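PDB 6NSI: manganese-binding protein from Chlamydia trachomatis, which binds iron, manganese and nickel ions, with a preference for Fe(2+), and delivers them to the membrane permease of an ABC transporter for import into the cytoplasm. Local coordinates for residues S1-M7 with V23-I29; S51-F55 with A120-F125; E224-L228 with T276-L281. One frame throughout, in Å; residues are numbered along the deposited sequence.

Overall arrangement
Contacts 1 and 2 are neighbours in one lobe of this member of the bacterial solute-binding protein 9 family; contact 3 lies in the other, its centre about 35 Å from that of contact 1 and about 39 Å from that of contact 2. Along the chain they follow in series. Contact 1 pairs strands 3-6 and 24-27 of a parallel four-stranded sheet. Contact 2, its centre about 10 Å from that of contact 1, packs helix 107-124 on the next strand, 54-56. Contact 3 sets helix 266-280 against strand 225-226 of a separate parallel sheet. Iron is bound between the lobes by His-36, His-102, His-168 and Asp-260, the two-lobed build of such proteins.

Contact 1: residues S1-M7 with V23-I29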
ATOM      1  N   SER A   1      10.680  26.726  13.294  1.00 68.10           N
ATOM      2  CA  SER A   1       9.786  25.576  13.518  1.00 68.81           C
ATOM      3  C   SER A   1       8.739  25.380  12.417  1.00 64.29           C
ATOM      4  O   SER A   1       7.608  25.872  12.526  1.00 62.47           O
ATOM      5  CB  SER A   1       9.090  25.721  14.866  1.00 61.38           C
ATOM      6  OG  SER A   1       8.686  24.448  15.339  1.00 67.89           O
ATOM      7  N   ILE A   2       9.121  24.639  11.373  1.00 52.28           N
ATOM      8  CA  ILE A   2       8.300  24.448  10.178  1.00 53.79           C
ATOM      9  C   ILE A   2       7.663  23.060  10.213  1.00 57.44           C
ATOM     10  O   ILE A   2       8.296  22.083  10.637  1.00 55.33           O
ATOM     11  CB  ILE A   2       9.153  24.644   8.908  1.00 47.09           C
ATOM     12  CG1 ILE A   2       9.906  25.974   8.969  1.00 58.54           C
ATOM     13  CG2 ILE A   2       8.294  24.599   7.664  1.00 49.92           C
ATOM     14  CD1 ILE A   2      11.404  25.834   8.978  1.00 51.20           C
ATOM     15  N   TYR A   3       6.406  22.965   9.768  1.00 56.12           N
ATOM     16  CA  TYR A   3       5.620  21.734   9.832  1.00 47.83           C
ATOM     17  C   TYR A   3       5.167  21.309   8.443  1.00 46.70           C
ATOM     18  O   TYR A   3       4.665  22.132   7.668  1.00 40.05           O
ATOM     19  CB  TYR A   3       4.384  21.900  10.717  1.00 48.78           C
ATOM     20  CG  TYR A   3       4.689  21.916  12.194  1.00 54.10           C
ATOM     21  CD1 TYR A   3       4.921  20.736  12.886  1.00 52.83           C
ATOM     22  CD2 TYR A   3       4.758  23.120  12.895  1.00 56.17           C
ATOM     23  CE1 TYR A   3       5.206  20.751  14.240  1.00 62.99           C
ATOM     24  CE2 TYR A   3       5.039  23.145  14.247  1.00 60.25           C
ATOM     25  CZ  TYR A   3       5.261  21.959  14.916  1.00 65.98           C
ATOM     26  OH  TYR A   3       5.543  21.979  16.263  1.00 72.88           O
ATOM     27  N   VAL A   4       5.319  20.019   8.151  1.00 48.31           N
ATOM     28  CA  VAL A   4       4.789  19.407   6.941  1.00 41.96           C
ATOM     29  C   VAL A   4       3.919  18.222   7.353  1.00 40.84           C
ATOM     30  O   VAL A   4       4.305  17.438   8.229  1.00 42.69           O
ATOM     31  CB  VAL A   4       5.916  18.973   5.987  1.00 44.53           C
ATOM     32  CG1 VAL A   4       5.367  18.057   4.887  1.00 39.23           C
ATOM     33  CG2 VAL A   4       6.584  20.201   5.394  1.00 45.98           C
ATOM     34  N   LEU A   5       2.743  18.103   6.738  1.00 40.34           N
ATOM     35  CA  LEU A   5       1.751  17.099   7.113  1.00 39.59           C
ATOM     36  C   LEU A   5       1.682  16.004   6.056  1.00 36.89           C
ATOM     37  O   LEU A   5       1.592  16.290   4.856  1.00 32.79           O
ATOM     38  CB  LEU A   5       0.365  17.731   7.295  1.00 37.54           C
ATOM     39  CG  LEU A   5      -0.747  16.757   7.706  1.00 34.74           C
ATOM     40  CD1 LEU A   5      -0.421  16.093   9.021  1.00 39.81           C
ATOM     41  CD2 LEU A   5      -2.119  17.392   7.789  1.00 35.40           C
ATOM     42  N   SER A   6       1.730  14.753   6.506  1.00 38.53           N
ATOM     43  CA  SER A   6       1.467  13.600   5.659  1.00 32.46           C
ATOM     44  C   SER A   6       0.202  12.897   6.141  1.00 32.80           C
ATOM     45  O   SER A   6      -0.023  12.763   7.345  1.00 31.95           O
ATOM     46  CB  SER A   6       2.641  12.619   5.672  1.00 32.82           C
ATOM     47  OG  SER A   6       3.821  13.200   5.140  1.00 33.18           O
ATOM     48  N   MET A   7      -0.616  12.429   5.195  1.00 34.29           N
ATOM     49  CA  MET A   7      -1.878  11.798   5.579  1.00 29.43           C
ATOM     50  C   MET A   7      -1.656  10.510   6.374  1.00 32.10           C
ATOM     51  O   MET A   7      -2.388  10.238   7.334  1.00 30.07           O
ATOM     52  CB  MET A   7      -2.731  11.531   4.340  1.00 29.57           C
ATOM     53  CG  MET A   7      -3.516  12.754   3.865  1.00 36.63           C
ATOM     54  SD  MET A   7      -4.613  13.407   5.146  1.00 35.54           S
ATOM     55  CE  MET A   7      -5.588  11.955   5.532  1.00 33.67           C
ATOM     56  N   VAL A  23      12.835  20.024   9.159  1.00 56.20           N
ATOM     57  CA  VAL A  23      11.401  20.272   9.270  1.00 52.44           C
ATOM     58  C   VAL A  23      10.814  19.287  10.274  1.00 56.14           C
ATOM     59  O   VAL A  23      11.413  18.251  10.587  1.00 61.54           O
ATOM     60  CB  VAL A  23      10.669  20.140   7.911  1.00 54.11           C
ATOM     61  CG1 VAL A  23      10.409  18.678   7.578  1.00 53.57           C
ATOM     62  CG2 VAL A  23       9.368  20.900   7.921  1.00 56.44           C
ATOM     63  N   LYS A  24       9.626  19.614  10.786  1.00 50.68           N
ATOM     64  CA  LYS A  24       8.870  18.710  11.643  1.00 51.78           C
ATOM     65  C   LYS A  24       7.754  18.063  10.840  1.00 48.41           C
ATOM     66  O   LYS A  24       6.871  18.753  10.318  1.00 48.42           O
ATOM     67  CB  LYS A  24       8.321  19.441  12.866  1.00 55.55           C
ATOM     68  CG  LYS A  24       9.427  20.139  13.636  1.00 64.35           C
ATOM     69  CD  LYS A  24       8.940  21.228  14.561  1.00 65.49           C
ATOM     70  CE  LYS A  24      10.073  21.670  15.470  1.00 73.42           C
ATOM     71  NZ  LYS A  24      10.879  22.784  14.878  1.00 79.53           N
ATOM     72  N   ASN A  25       7.799  16.742  10.740  1.00 43.29           N
ATOM     73  CA  ASN A  25       6.821  15.987   9.981  1.00 45.90           C
ATOM     74  C   ASN A  25       5.767  15.468  10.936  1.00 40.83           C
ATOM     75  O   ASN A  25       6.098  14.883  11.972  1.00 46.16           O
ATOM     76  CB  ASN A  25       7.485  14.826   9.240  1.00 41.77           C
ATOM     77  CG  ASN A  25       8.240  15.283   8.017  1.00 44.81           C
ATOM     78  OD1 ASN A  25       7.631  15.678   7.026  1.00 46.09           O
ATOM     79  ND2 ASN A  25       9.575  15.265   8.089  1.00 46.64           N
ATOM     80  N   ILE A  26       4.503  15.700  10.600  1.00 42.32           N
ATOM     81  CA  ILE A  26       3.400  15.139  11.360  1.00 40.31           C
ATOM     82  C   ILE A  26       2.619  14.208  10.441  1.00 39.64           C
ATOM     83  O   ILE A  26       2.634  14.336   9.214  1.00 35.65           O
ATOM     84  CB  ILE A  26       2.476  16.221  11.973  1.00 40.75           C
ATOM     85  CG1 ILE A  26       2.201  17.346  10.976  1.00 45.42           C
ATOM     86  CG2 ILE A  26       3.096  16.791  13.241  1.00 45.21           C
ATOM     87  CD1 ILE A  26       1.120  18.344  11.455  1.00 46.97           C
ATOM     88  N   VAL A  27       1.939  13.254  11.053  1.00 38.64           N
ATOM     89  CA  VAL A  27       1.121  12.309  10.314  1.00 42.41           C
ATOM     90  C   VAL A  27      -0.273  12.332  10.914  1.00 37.18           C
ATOM     91  O   VAL A  27      -0.432  12.338  12.139  1.00 39.88           O
ATOM     92  CB  VAL A  27       1.718  10.883  10.325  1.00 39.89           C
ATOM     93  CG1 VAL A  27       1.756  10.287  11.740  1.00 37.58           C
ATOM     94  CG2 VAL A  27       0.943   9.999   9.392  1.00 31.68           C
ATOM     95  N   LEU A  28      -1.278  12.416  10.048  1.00 33.34           N
ATOM     96  CA  LEU A  28      -2.693  12.391  10.487  1.00 35.00           C
ATOM     97  C   LEU A  28      -3.165  11.005  10.930  1.00 36.49           C
ATOM     98  O   LEU A  28      -3.702  10.885  12.003  1.00 38.77           O
ATOM     99  CB  LEU A  28      -3.561  12.863   9.332  1.00 36.19           C
ATOM    100  CG  LEU A  28      -4.516  13.989   9.683  1.00 41.11           C
ATOM    101  CD1 LEU A  28      -3.734  15.215  10.093  1.00 45.68           C
ATOM    102  CD2 LEU A  28      -5.423  14.282   8.513  1.00 35.67           C
ATOM    103  N   ILE A  29      -2.887   9.994  10.126  1.00 35.44           N
ATOM    104  CA  ILE A  29      -3.415   8.628  10.369  1.00 30.01           C
ATOM    105  C   ILE A  29      -2.252   7.692  10.675  1.00 35.23           C
ATOM    106  O   ILE A  29      -1.308   7.639   9.907  1.00 30.99           O
ATOM    107  CB  ILE A  29      -4.186   8.155   9.123  1.00 33.09           C
ATOM    108  CG1 ILE A  29      -5.265   9.143   8.684  1.00 28.29           C
ATOM    109  CG2 ILE A  29      -4.727   6.747   9.294  1.00 27.48           C
ATOM    110  CD1 ILE A  29      -5.910   8.803   7.386  1.00 27.30           C
TER
HETATM  111  O   HOH W   1       4.922  14.818   7.078  1.00 35.73           O
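Lys-24, Met-7 and Ile-26 lose the most surface here. At the exposed end, Lys-24 runs its aliphatic chain past Tyr-3, CD lying 4.2 Å from the ring centroid in an off-centre CH-pi contact, and NZ then donates to Ser-1 OG at 2.8 Å. Midway, Ile-26 sits on the same face of the sheet as Leu-5, CG1 to CD1 of Leu-5 at 3.5 Å, while its backbone bonds twice: N to Val-4 O at 2.9 Å, and O from Ser-6 N at 2.9 Å. On the other face, a water bridges Val-4 O, Ser-6 OG and Asn-25 OD1; Asn-25 ND2 is hydrogen-bonded to Thr-19 of helix 9-19. Met-7 points its CB away, yet its end folds back: SD meets Leu-28 CD2 at 3.6 Å and CE meets Ile-29 CD1 at 3.7 Å. The strand axes approach to 4.7 Å and diverge by 28°, in parallel register from Tyr-3 with Lys-24 to Ser-6 with Val-27. With helix 9-19 making the connection, this is a beta-alpha-beta crossover.

Contact 2: residues S51-F55 with A120-F125; sequences SQLIF and ALIQQF
Residues 51-55 come out of a turn-like Gln-52 (phi/psi -94/-27) into extended backbone from Leu-53 on, leading into strand 54-56, while 120-124 is the last turn of a helix and Phe-125 (-129/76) the first residue to leave it. The closest CA pair, Leu-53 with Gln-124, is 8.0 Å apart, so side chains fill the gap. Leu-53 (m, t) points toward the helix; its CD1 lies 3.7 Å from CB of Gln-124 (t, p), 3.9 Å from Leu-121 CD2 and 4.3 Å from Phe-125 CE2. This is helix-on-sheet packing of an alpha/beta lobe: the last turn of helix 107-124 meets strand 54-56 beside helix 9-19. Phe-55 (chi1 m, chi2 104°) points at the helix, its ring edge meeting Ala-120 (CE2 to CB 3.8 Å) and its CZ 3.8 Å from Leu-121 CG. Phe-125 (chi1 m, chi2 -78°) sets CB sideways but brings its ring nearer, CZ 4.0 Å from Gln-52 CB. A water accepts from Gln-124 NE2 at 2.6 Å and donates weakly to Gln-52 OE1 at 3.4 Å.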
ATOM      1  N   SER A  51       0.477  23.533   8.964  1.00 40.55           N
ATOM      2  CA  SER A  51       1.398  22.871   8.050  1.00 43.93           C
ATOM      3  C   SER A  51       1.628  23.680   6.777  1.00 42.54           C
ATOM      4  O   SER A  51       0.803  24.501   6.370  1.00 40.70           O
ATOM      5  CB  SER A  51       0.875  21.482   7.694  1.00 41.00           C
ATOM      6  OG  SER A  51       1.142  20.591   8.758  1.00 44.39           O
ATOM      7  N   GLN A  52       2.777  23.434   6.142  1.00 44.36           N
ATOM      8  CA  GLN A  52       3.121  24.113   4.895  1.00 43.67           C
ATOM      9  C   GLN A  52       2.718  23.315   3.665  1.00 42.23           C
ATOM     10  O   GLN A  52       2.497  23.903   2.596  1.00 36.60           O
ATOM     11  CB  GLN A  52       4.628  24.393   4.823  1.00 46.42           C
ATOM     12  CG  GLN A  52       5.175  25.293   5.928  1.00 49.77           C
ATOM     13  CD  GLN A  52       4.471  26.637   6.013  1.00 41.06           C
ATOM     14  OE1 GLN A  52       4.217  27.288   4.995  1.00 42.68           O
ATOM     15  NE2 GLN A  52       4.152  27.059   7.235  1.00 41.11           N
ATOM     16  N   LEU A  53       2.649  21.992   3.795  1.00 43.61           N
ATOM     17  CA  LEU A  53       2.314  21.082   2.710  1.00 40.90           C
ATOM     18  C   LEU A  53       1.538  19.925   3.319  1.00 34.58           C
ATOM     19  O   LEU A  53       1.847  19.498   4.436  1.00 38.58           O
ATOM     20  CB  LEU A  53       3.570  20.555   1.999  1.00 45.07           C
ATOM     21  CG  LEU A  53       4.396  21.475   1.092  1.00 41.60           C
ATOM     22  CD1 LEU A  53       5.687  20.777   0.668  1.00 36.74           C
ATOM     23  CD2 LEU A  53       3.578  21.896  -0.117  1.00 38.22           C
ATOM     24  N   ILE A  54       0.533  19.431   2.593  1.00 33.95           N
ATOM     25  CA  ILE A  54      -0.272  18.274   3.008  1.00 35.40           C
ATOM     26  C   ILE A  54      -0.148  17.209   1.929  1.00 35.40           C
ATOM     27  O   ILE A  54      -0.686  17.372   0.825  1.00 35.28           O
ATOM     28  CB  ILE A  54      -1.741  18.637   3.228  1.00 36.56           C
ATOM     29  CG1 ILE A  54      -1.874  19.669   4.349  1.00 36.59           C
ATOM     30  CG2 ILE A  54      -2.552  17.377   3.528  1.00 31.70           C
ATOM     31  CD1 ILE A  54      -3.278  20.247   4.477  1.00 41.12           C
ATOM     32  N   PHE A  55       0.532  16.113   2.254  1.00 34.61           N
ATOM     33  CA  PHE A  55       0.794  15.046   1.295  1.00 35.89           C
ATOM     34  C   PHE A  55      -0.299  13.976   1.387  1.00 30.32           C
ATOM     35  O   PHE A  55      -0.482  13.351   2.439  1.00 31.52           O
ATOM     36  CB  PHE A  55       2.182  14.452   1.543  1.00 36.92           C
ATOM     37  CG  PHE A  55       3.310  15.311   1.030  1.00 39.86           C
ATOM     38  CD1 PHE A  55       4.077  16.067   1.906  1.00 40.46           C
ATOM     39  CD2 PHE A  55       3.605  15.356  -0.326  1.00 33.94           C
ATOM     40  CE1 PHE A  55       5.122  16.858   1.436  1.00 47.32           C
ATOM     41  CE2 PHE A  55       4.654  16.146  -0.804  1.00 43.12           C
ATOM     42  CZ  PHE A  55       5.406  16.896   0.078  1.00 33.88           C
ATOM     43  N   ALA A 120       8.098  18.170  -4.896  1.00 41.39           N
ATOM     44  CA  ALA A 120       7.164  19.040  -4.194  1.00 42.61           C
ATOM     45  C   ALA A 120       7.828  19.728  -3.008  1.00 43.09           C
ATOM     46  O   ALA A 120       7.615  20.925  -2.778  1.00 47.48           O
ATOM     47  CB  ALA A 120       5.954  18.225  -3.728  1.00 35.97           C
ATOM     48  N   LEU A 121       8.616  18.980  -2.226  1.00 35.45           N
ATOM     49  CA  LEU A 121       9.265  19.576  -1.064  1.00 36.05           C
ATOM     50  C   LEU A 121      10.266  20.635  -1.493  1.00 55.40           C
ATOM     51  O   LEU A 121      10.321  21.728  -0.914  1.00 49.84           O
ATOM     52  CB  LEU A 121       9.967  18.495  -0.246  1.00 40.97           C
ATOM     53  CG  LEU A 121       9.091  17.723   0.728  1.00 39.07           C
ATOM     54  CD1 LEU A 121       9.852  16.497   1.208  1.00 41.42           C
ATOM     55  CD2 LEU A 121       8.650  18.593   1.891  1.00 39.14           C
ATOM     56  N   ILE A 122      11.055  20.322  -2.520  1.00 47.99           N
ATOM     57  CA  ILE A 122      12.066  21.248  -3.009  1.00 56.33           C
ATOM     58  C   ILE A 122      11.410  22.505  -3.567  1.00 54.06           C
ATOM     59  O   ILE A 122      11.931  23.616  -3.411  1.00 54.96           O
ATOM     60  CB  ILE A 122      12.948  20.542  -4.055  1.00 49.72           C
ATOM     61  CG1 ILE A 122      13.895  19.554  -3.359  1.00 49.74           C
ATOM     62  CG2 ILE A 122      13.696  21.566  -4.900  1.00 55.11           C
ATOM     63  CD1 ILE A 122      14.685  18.674  -4.301  1.00 50.57           C
ATOM     64  N   GLN A 123      10.251  22.351  -4.212  1.00 52.84           N
ATOM     65  CA  GLN A 123       9.542  23.510  -4.744  1.00 54.70           C
ATOM     66  C   GLN A 123       9.031  24.422  -3.627  1.00 58.11           C
ATOM     67  O   GLN A 123       8.958  25.644  -3.811  1.00 63.92           O
ATOM     68  CB  GLN A 123       8.399  23.039  -5.651  1.00 50.92           C
ATOM     69  CG  GLN A 123       7.429  24.131  -6.114  1.00 58.04           C
ATOM     70  CD  GLN A 123       7.825  24.752  -7.453  1.00 68.01           C
ATOM     71  OE1 GLN A 123       8.534  24.137  -8.256  1.00 63.35           O
ATOM     72  NE2 GLN A 123       7.371  25.983  -7.693  1.00 69.24           N
ATOM     73  N   GLN A 124       8.693  23.859  -2.464  1.00 54.68           N
ATOM     74  CA  GLN A 124       8.228  24.682  -1.350  1.00 50.14           C
ATOM     75  C   GLN A 124       9.382  25.299  -0.570  1.00 52.26           C
ATOM     76  O   GLN A 124       9.234  26.395  -0.016  1.00 48.43           O
ATOM     77  CB  GLN A 124       7.354  23.851  -0.412  1.00 46.53           C
ATOM     78  CG  GLN A 124       6.885  24.592   0.842  1.00 41.66           C
ATOM     79  CD  GLN A 124       5.737  25.542   0.564  1.00 43.53           C
ATOM     80  OE1 GLN A 124       5.039  25.413  -0.445  1.00 44.93           O
ATOM     81  NE2 GLN A 124       5.541  26.517   1.453  1.00 51.15           N
ATOM     82  N   PHE A 125      10.530  24.621  -0.518  1.00 45.51           N
ATOM     83  CA  PHE A 125      11.682  25.054   0.278  1.00 52.49           C
ATOM     84  C   PHE A 125      12.937  25.066  -0.587  1.00 54.88           C
ATOM     85  O   PHE A 125      13.787  24.169  -0.477  1.00 59.31           O
ATOM     86  CB  PHE A 125      11.891  24.146   1.491  1.00 51.32           C
ATOM     87  CG  PHE A 125      10.652  23.935   2.321  1.00 50.51           C
ATOM     88  CD1 PHE A 125      10.221  24.912   3.210  1.00 46.51           C
ATOM     89  CD2 PHE A 125       9.930  22.759   2.220  1.00 44.35           C
ATOM     90  CE1 PHE A 125       9.102  24.720   3.979  1.00 42.26           C
ATOM     91  CE2 PHE A 125       8.806  22.553   2.990  1.00 38.25           C
ATOM     92  CZ  PHE A 125       8.384  23.535   3.874  1.00 45.36           C
TER
HETATM   93  O   HOH W   2       7.147  27.222   3.354  1.00 41.03           O

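Contact 3: residues E224-L228 with T276-L281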
ATOM      1  N   GLU A 224      -2.750 -23.197  -0.228  1.00 21.71           N
ATOM      2  CA  GLU A 224      -2.590 -23.854   1.060  1.00 27.64           C
ATOM      3  C   GLU A 224      -2.585 -22.892   2.236  1.00 30.79           C
ATOM      4  O   GLU A 224      -2.773 -23.330   3.379  1.00 28.97           O
ATOM      5  CB  GLU A 224      -1.288 -24.668   1.091  1.00 32.16           C
ATOM      6  CG  GLU A 224      -1.180 -25.713   0.007  1.00 28.35           C
ATOM      7  CD  GLU A 224       0.250 -26.212  -0.140  1.00 38.30           C
ATOM      8  OE1 GLU A 224       0.901 -26.479   0.897  1.00 32.20           O
ATOM      9  OE2 GLU A 224       0.739 -26.296  -1.283  1.00 32.11           O
ATOM     10  N   VAL A 225      -2.387 -21.598   1.986  1.00 27.23           N
ATOM     11  CA  VAL A 225      -2.283 -20.613   3.047  1.00 29.43           C
ATOM     12  C   VAL A 225      -2.967 -19.323   2.601  1.00 26.84           C
ATOM     13  O   VAL A 225      -2.960 -18.963   1.418  1.00 25.96           O
ATOM     14  CB  VAL A 225      -0.795 -20.388   3.430  1.00 28.55           C
ATOM     15  CG1 VAL A 225       0.019 -20.118   2.186  1.00 27.00           C
ATOM     16  CG2 VAL A 225      -0.651 -19.275   4.464  1.00 24.27           C
ATOM     17  N   VAL A 226      -3.581 -18.636   3.568  1.00 22.94           N
ATOM     18  CA  VAL A 226      -4.217 -17.344   3.355  1.00 25.27           C
ATOM     19  C   VAL A 226      -3.622 -16.362   4.362  1.00 24.32           C
ATOM     20  O   VAL A 226      -3.111 -16.754   5.409  1.00 25.77           O
ATOM     21  CB  VAL A 226      -5.750 -17.448   3.504  1.00 28.33           C
ATOM     22  CG1 VAL A 226      -6.300 -18.530   2.570  1.00 21.01           C
ATOM     23  CG2 VAL A 226      -6.115 -17.787   4.950  1.00 25.22           C
ATOM     24  N   PHE A 227      -3.715 -15.071   4.056  1.00 24.54           N
ATOM     25  CA  PHE A 227      -2.991 -14.054   4.812  1.00 24.58           C
ATOM     26  C   PHE A 227      -3.949 -13.094   5.516  1.00 23.25           C
ATOM     27  O   PHE A 227      -4.627 -12.296   4.862  1.00 21.03           O
ATOM     28  CB  PHE A 227      -2.049 -13.275   3.896  1.00 24.80           C
ATOM     29  CG  PHE A 227      -0.961 -14.121   3.282  1.00 25.54           C
ATOM     30  CD1 PHE A 227      -1.202 -14.847   2.110  1.00 22.45           C
ATOM     31  CD2 PHE A 227       0.300 -14.191   3.872  1.00 24.07           C
ATOM     32  CE1 PHE A 227      -0.189 -15.618   1.524  1.00 22.03           C
ATOM     33  CE2 PHE A 227       1.334 -14.977   3.283  1.00 19.94           C
ATOM     34  CZ  PHE A 227       1.079 -15.683   2.123  1.00 22.52           C
ATOM     35  N   LEU A 228      -3.933 -13.122   6.844  1.00 25.40           N
ATOM     36  CA  LEU A 228      -4.570 -12.094   7.661  1.00 23.42           C
ATOM     37  C   LEU A 228      -3.826 -10.779   7.529  1.00 24.75           C
ATOM     38  O   LEU A 228      -2.627 -10.757   7.255  1.00 22.53           O
ATOM     39  CB  LEU A 228      -4.564 -12.509   9.134  1.00 24.58           C
ATOM     40  CG  LEU A 228      -5.263 -13.839   9.409  1.00 23.71           C
ATOM     41  CD1 LEU A 228      -4.883 -14.348  10.796  1.00 33.88           C
ATOM     42  CD2 LEU A 228      -6.747 -13.620   9.322  1.00 29.82           C
ATOM     43  N   THR A 276       7.197 -12.569   4.527  1.00 21.38           N
ATOM     44  CA  THR A 276       6.034 -13.378   4.869  1.00 24.79           C
ATOM     45  C   THR A 276       5.442 -14.060   3.634  1.00 24.53           C
ATOM     46  O   THR A 276       5.244 -15.279   3.620  1.00 22.66           O
ATOM     47  CB  THR A 276       5.000 -12.497   5.576  1.00 27.81           C
ATOM     48  OG1 THR A 276       5.606 -11.951   6.758  1.00 30.00           O
ATOM     49  CG2 THR A 276       3.730 -13.308   5.981  1.00 25.29           C
ATOM     50  N   ILE A 277       5.190 -13.298   2.571  1.00 28.37           N
ATOM     51  CA  ILE A 277       4.568 -13.901   1.393  1.00 20.86           C
ATOM     52  C   ILE A 277       5.510 -14.916   0.744  1.00 23.39           C
ATOM     53  O   ILE A 277       5.090 -16.020   0.371  1.00 23.40           O
ATOM     54  CB  ILE A 277       4.129 -12.791   0.420  1.00 19.11           C
ATOM     55  CG1 ILE A 277       2.979 -12.000   1.067  1.00 19.64           C
ATOM     56  CG2 ILE A 277       3.742 -13.366  -0.983  1.00 17.50           C
ATOM     57  CD1 ILE A 277       2.479 -10.869   0.235  1.00 20.30           C
ATOM     58  N   THR A 278       6.797 -14.579   0.622  1.00 23.11           N
ATOM     59  CA  THR A 278       7.748 -15.500  -0.007  1.00 23.58           C
ATOM     60  C   THR A 278       7.839 -16.813   0.767  1.00 28.63           C
ATOM     61  O   THR A 278       7.748 -17.901   0.181  1.00 27.60           O
ATOM     62  CB  THR A 278       9.135 -14.847  -0.120  1.00 27.32           C
ATOM     63  OG1 THR A 278       9.033 -13.624  -0.857  1.00 21.07           O
ATOM     64  CG2 THR A 278      10.127 -15.763  -0.856  1.00 24.79           C
ATOM     65  N   GLU A 279       7.996 -16.735   2.093  1.00 23.06           N
ATOM     66  CA  GLU A 279       8.186 -17.959   2.869  1.00 26.18           C
ATOM     67  C   GLU A 279       6.935 -18.827   2.864  1.00 26.88           C
ATOM     68  O   GLU A 279       7.020 -20.056   2.718  1.00 29.26           O
ATOM     69  CB  GLU A 279       8.582 -17.621   4.310  1.00 32.98           C
ATOM     70  CG  GLU A 279      10.064 -17.350   4.500  1.00 42.87           C
ATOM     71  CD  GLU A 279      10.400 -16.914   5.917  1.00 55.25           C
ATOM     72  OE1 GLU A 279       9.489 -16.913   6.783  1.00 52.77           O
ATOM     73  OE2 GLU A 279      11.575 -16.562   6.158  1.00 54.61           O
ATOM     74  N   GLU A 280       5.760 -18.214   3.027  1.00 24.75           N
ATOM     75  CA  GLU A 280       4.547 -19.017   3.168  1.00 23.78           C
ATOM     76  C   GLU A 280       4.125 -19.647   1.850  1.00 22.88           C
ATOM     77  O   GLU A 280       3.530 -20.733   1.859  1.00 24.73           O
ATOM     78  CB  GLU A 280       3.410 -18.171   3.737  1.00 19.05           C
ATOM     79  CG  GLU A 280       3.667 -17.685   5.170  1.00 28.29           C
ATOM     80  CD  GLU A 280       3.312 -18.715   6.233  1.00 34.42           C
ATOM     81  OE1 GLU A 280       3.153 -18.319   7.410  1.00 38.92           O
ATOM     82  OE2 GLU A 280       3.194 -19.923   5.896  1.00 35.11           O
ATOM     83  N   LEU A 281       4.411 -18.995   0.717  1.00 22.95           N
ATOM     84  CA  LEU A 281       4.099 -19.549  -0.604  1.00 26.59           C
ATOM     85  C   LEU A 281       5.211 -20.450  -1.163  1.00 27.64           C
ATOM     86  O   LEU A 281       5.113 -20.916  -2.309  1.00 27.27           O
ATOM     87  CB  LEU A 281       3.777 -18.419  -1.587  1.00 18.03           C
ATOM     88  CG  LEU A 281       2.471 -17.691  -1.171  1.00 19.68           C
ATOM     89  CD1 LEU A 281       2.092 -16.652  -2.196  1.00 23.84           C
ATOM     90  CD2 LEU A 281       1.352 -18.675  -1.006  1.00 19.43           C
TER
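The second lobe repeats the helix-against-parallel-strand theme of an alpha/beta fold: the C-terminal turn of helix 266-280 lies over strand 225-226, whose partner is strand 251-252. Val-225 points toward the helix, and the closest CA pair is Val-225 with Glu-280, 7.0 Å apart. Val-225 CG1 packs 3.6 Å from Glu-280 O and 3.7 Å from Leu-281 CD2, just where Leu-281 leaves helical geometry. The carboxylate of Glu-280 is engaged beyond the segments, in a salt bridge to Arg-251 and a hydrogen bond to the backbone N of Lys-254, so the helix end is tied to the neighbouring strand as well. Val-226 turns away from the helix, onto Leu-252 and Val-165. Phe-227 comes back to it and makes the largest contribution, 95 Å² of its surface covered. Its ring slides in among Thr-276, Ile-277, Glu-280 and Leu-281: Phe-227 CZ lies 3.8 Å from Glu-280 CB, and the ring edge meets Leu-281, Phe-227 CZ to Leu-281 CG 4.1 Å. Across one face of the same ring sits Ile-277, its CG1 4.1 Å from Phe-227 CE2.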